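Local structure of endosialidase (Enterobacteria phage phi92, 4HIZ) at residues T133-H136 with P137-A141; T164-L167 with S168-R171. The protein probably depolymerises polysialic acid by cleaving alpha-2,8 and alpha-2,9 sialosyl linkages as a homotrimeric phage endosialidase with a sialidase beta-propeller and beta-helical parts. All coordinates share one frame; numbering follows the deposited sequence.

Contact 1 (T133-H136 with P137-A141). With FRU (beta-D-fructofuranose), chain G.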
# COMPACT_ATOMS: atom_id res chain seq x y z
N THR A 133 21.93 -4.65 7.17
CA THR A 133 22.47 -5.03 8.47
C THR A 133 21.31 -5.28 9.42
O THR A 133 20.28 -4.59 9.34
CB THR A 133 23.38 -3.90 9.08
OG1 THR A 133 22.65 -2.65 9.18
CG2 THR A 133 24.55 -3.63 8.16
N PRO A 134 21.45 -6.25 10.32
CA PRO A 134 20.44 -6.38 11.38
C PRO A 134 20.74 -5.34 12.45
O PRO A 134 21.77 -4.65 12.34
CB PRO A 134 20.76 -7.75 11.99
CG PRO A 134 22.27 -7.81 11.87
CD PRO A 134 22.61 -7.13 10.55
N ILE A 135 19.86 -5.17 13.43
CA ILE A 135 20.26 -4.39 14.60
C ILE A 135 21.49 -5.10 15.19
O ILE A 135 21.55 -6.33 15.19
CB ILE A 135 19.12 -4.32 15.64
CG1 ILE A 135 17.89 -3.62 15.02
CG2 ILE A 135 19.60 -3.60 16.91
CD1 ILE A 135 18.20 -2.18 14.57
N HIS A 136 22.49 -4.32 15.67
CA HIS A 136 23.72 -4.91 16.15
C HIS A 136 23.42 -5.92 17.26
O HIS A 136 22.61 -5.65 18.15
CB HIS A 136 24.59 -3.78 16.72
CG HIS A 136 26.02 -4.16 16.92
ND1 HIS A 136 26.42 -5.03 17.91
CD2 HIS A 136 27.13 -3.80 16.24
CE1 HIS A 136 27.73 -5.20 17.83
NE2 HIS A 136 28.19 -4.45 16.84
N PRO A 137 24.08 -7.09 17.22
CA PRO A 137 23.75 -8.12 18.21
C PRO A 137 24.07 -7.69 19.63
O PRO A 137 23.46 -8.19 20.56
CB PRO A 137 24.63 -9.31 17.79
CG PRO A 137 25.70 -8.73 16.95
CD PRO A 137 25.07 -7.55 16.24
N ASP A 138 25.00 -6.75 19.79
CA ASP A 138 25.31 -6.22 21.10
C ASP A 138 24.71 -4.82 21.37
O ASP A 138 25.24 -4.04 22.18
CB ASP A 138 26.82 -6.17 21.25
CG ASP A 138 27.47 -7.52 20.97
OD1 ASP A 138 26.92 -8.54 21.43
OD2 ASP A 138 28.50 -7.58 20.27
N TYR A 139 23.60 -4.51 20.69
CA TYR A 139 22.96 -3.20 20.83
C TYR A 139 22.65 -2.85 22.28
O TYR A 139 22.95 -1.74 22.75
CB TYR A 139 21.65 -3.26 20.04
CG TYR A 139 20.87 -1.95 19.91
CD1 TYR A 139 21.14 -1.08 18.87
CD2 TYR A 139 19.86 -1.61 20.82
CE1 TYR A 139 20.45 0.11 18.71
CE2 TYR A 139 19.12 -0.40 20.68
CZ TYR A 139 19.42 0.45 19.62
OH TYR A 139 18.73 1.62 19.42
N THR A 140 22.07 -3.81 23.00
CA THR A 140 21.73 -3.56 24.40
C THR A 140 22.93 -3.68 25.35
O THR A 140 23.19 -2.79 26.20
CB THR A 140 20.60 -4.47 24.86
OG1 THR A 140 19.44 -4.18 24.07
CG2 THR A 140 20.29 -4.22 26.33
N ALA A 141 23.71 -4.75 25.20
CA ALA A 141 24.84 -4.99 26.12
C ALA A 141 25.95 -3.93 26.01
O ALA A 141 26.52 -3.49 27.02
CB ALA A 141 25.44 -6.37 25.87
C1 FRU G . 30.66 -8.88 17.45
C2 FRU G . 30.60 -8.87 15.98
C3 FRU G . 30.66 -7.68 15.18
C4 FRU G . 30.35 -8.16 13.82
C5 FRU G . 29.43 -9.31 14.11
C6 FRU G . 29.23 -10.31 12.98
O1 FRU G . 29.32 -8.58 17.76
O2 FRU G . 32.03 -9.24 15.75
O3 FRU G . 31.82 -6.82 15.32
O4 FRU G . 29.70 -7.10 13.04
O5 FRU G . 29.96 -9.96 15.28
O6 FRU G . 30.40 -11.05 12.81

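Contact 2 (T164-L167 with S168-R171)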
# COMPACT_ATOMS: atom_id res chain seq x y z
N THR A 164 30.74 0.32 13.49
CA THR A 164 30.03 0.14 14.76
C THR A 164 30.22 1.43 15.55
O THR A 164 31.38 1.83 15.81
CB THR A 164 30.62 -1.05 15.55
OG1 THR A 164 30.36 -2.27 14.85
CG2 THR A 164 29.99 -1.16 16.93
N ARG A 165 29.13 2.10 15.90
CA ARG A 165 29.23 3.42 16.56
C ARG A 165 28.45 3.40 17.86
O ARG A 165 27.45 2.67 18.01
CB ARG A 165 28.68 4.54 15.63
CG ARG A 165 29.32 4.45 14.19
CD ARG A 165 29.09 5.73 13.34
NE ARG A 165 29.83 6.87 13.90
CZ ARG A 165 30.89 7.45 13.33
NH1 ARG A 165 31.50 8.48 13.93
NH2 ARG A 165 31.34 7.03 12.13
N TYR A 166 28.88 4.23 18.81
CA TYR A 166 28.21 4.31 20.10
C TYR A 166 26.88 5.05 20.00
O TYR A 166 26.78 6.12 19.40
CB TYR A 166 29.13 5.00 21.12
CG TYR A 166 30.29 4.14 21.55
CD1 TYR A 166 30.09 3.10 22.45
CD2 TYR A 166 31.59 4.38 21.09
CE1 TYR A 166 31.14 2.30 22.87
CE2 TYR A 166 32.67 3.58 21.52
CZ TYR A 166 32.41 2.54 22.39
OH TYR A 166 33.41 1.73 22.85
N LEU A 167 25.87 4.50 20.65
CA LEU A 167 24.58 5.20 20.74
C LEU A 167 24.70 6.55 21.46
O LEU A 167 23.99 7.51 21.12
CB LEU A 167 23.57 4.30 21.44
CG LEU A 167 23.15 3.06 20.65
CD1 LEU A 167 22.51 2.01 21.54
CD2 LEU A 167 22.15 3.48 19.59
N SER A 168 25.61 6.64 22.44
CA SER A 168 25.61 7.81 23.30
C SER A 168 26.17 9.04 22.58
O SER A 168 25.62 10.14 22.71
CB SER A 168 26.43 7.53 24.56
OG SER A 168 27.78 7.30 24.21
N ASN A 169 27.23 8.87 21.81
CA ASN A 169 27.92 10.02 21.27
C ASN A 169 28.36 9.88 19.82
O ASN A 169 29.12 10.71 19.32
CB ASN A 169 29.15 10.33 22.14
CG ASN A 169 30.13 9.16 22.20
OD1 ASN A 169 30.11 8.27 21.34
ND2 ASN A 169 30.97 9.15 23.22
N MET A 170 27.89 8.81 19.17
CA MET A 170 28.16 8.57 17.76
C MET A 170 29.62 8.33 17.43
O MET A 170 29.96 8.28 16.25
CB MET A 170 27.62 9.70 16.89
CG MET A 170 26.15 9.48 16.44
SD MET A 170 26.04 8.02 15.35
CE MET A 170 26.71 8.65 13.82
N ARG A 171 30.49 8.17 18.44
CA ARG A 171 31.88 7.89 18.09
C ARG A 171 32.04 6.52 17.45
O ARG A 171 31.31 5.57 17.75
CB ARG A 171 32.81 8.04 19.31
CG ARG A 171 32.90 9.48 19.71
CD ARG A 171 33.78 9.69 20.92
NE ARG A 171 33.72 11.09 21.34
CZ ARG A 171 34.22 11.50 22.50
NH1 ARG A 171 34.73 10.61 23.33
NH2 ARG A 171 34.15 12.78 22.86

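Contact 1 (T133-H136 with P137-A141)
H136 and D138 meet in a type I beta turn, H136 to Y139, that leads into a short, weakly bonded helix, 139-142, and lines a glycan pocket of the beta-propeller. Its closing bond runs from Y139 N to H136 O (3.0 Å). The backbone N of D138 is taken up by the histidine itself: it gives its hydrogen to H136 ND1 at 2.9 Å, lying almost in the ring plane. H136 CG is anti to the backbone N (chi1 -165°), which swings the imidazole back over the turn to receive this N-H. Histidine suits the place because its ND1 can accept a main-chain N-H, a bond that limits rotation of the ring. The backbone N of H136 in turn donates to N145 OD1. P137, with no N-H to satisfy, fits the second position of the turn, where phi near -60° is wanted. I135 CG2 rests against Y139 CD1 at 3.5 Å, while the tyrosine hydroxyl bonds to N111 N. D138 turns its carboxylate to the sugar, whose other hydrogen bonds go to Y146 and E176: fructose O1 donates to D138 OD2 at 2.8 Å.

Contact 2 (T164-L167 with S168-R171)
A tight beta-hairpin connection, the reversal between strands 157-166 and 172-181 of one propeller sheet, brings R165 and Y166 against M170 and R171. Two backbone bonds close it. Y166 N donates to R171 O at 3.0 Å, and Y166 O receives M170 N at 2.9 Å. Beside the first, R165 CA makes a CH...O contact with the same R171 O, so that carbonyl serves two neighbouring residues of the strand.

The side chain of R165 adds a second tie. It approaches side-on and puts both R165 NE (2.7 Å) and R165 NH1 (2.8 Å) on the single atom M170 O, which lies near the guanidinium plane. Arginine can do this because NE and NH1 present their hydrogens on one edge; the bend at chi3 (67°) folds that edge back toward the loop. NH1 is also bonded to T290 O, and NH2 forms a salt bridge with E163, so the flat group is held on several sides. With the methionine chain bent at chi2 and chi3, the methyl M170 CE lies 3.6 Å from R165 NE.

N169 forms an Asx turn: N169 OD1 accepts R171 N at 2.9 Å, with a nearly straight N-H...O angle of 165°. Asparagine suits this position because its amide, only one methylene from the backbone, can reach the N-H two residues on, across M170, whose phi is positive (64°). The same N169 OD1 lies 3.4 Å from Y166 CB, and the amide stands almost perpendicular to the tyrosine ring.

Around the hairpin, Y166 touches V144 of strand 144-154 and K173 of strand 172-181, R171 makes a cation-pi contact with Y281, and L167 and M170 both rest on V109 of a loop.

Contact 1 comes first along the chain and contact 2 follows, the two separated by strand 144-154 and most of strand 157-166. Their centres lie 12 Å apart within the catalytic propeller. Strand 144-154 serves both: its residues V144, N145 and Y146 touch side chains of 133-141, and it pairs with the strand that enters contact 2. They touch directly in two places, H136 NE2 against T164 OG1 (3.7 Å) and Y139 CE1 against L167 CD2 (3.9 Å). The hairpin of contact 2 therefore borders the loop that carries pocket residues H136, P137 and D138, while Y139 and I135 pack on D579 of a second subunit, placing contact 1 at a subunit interface.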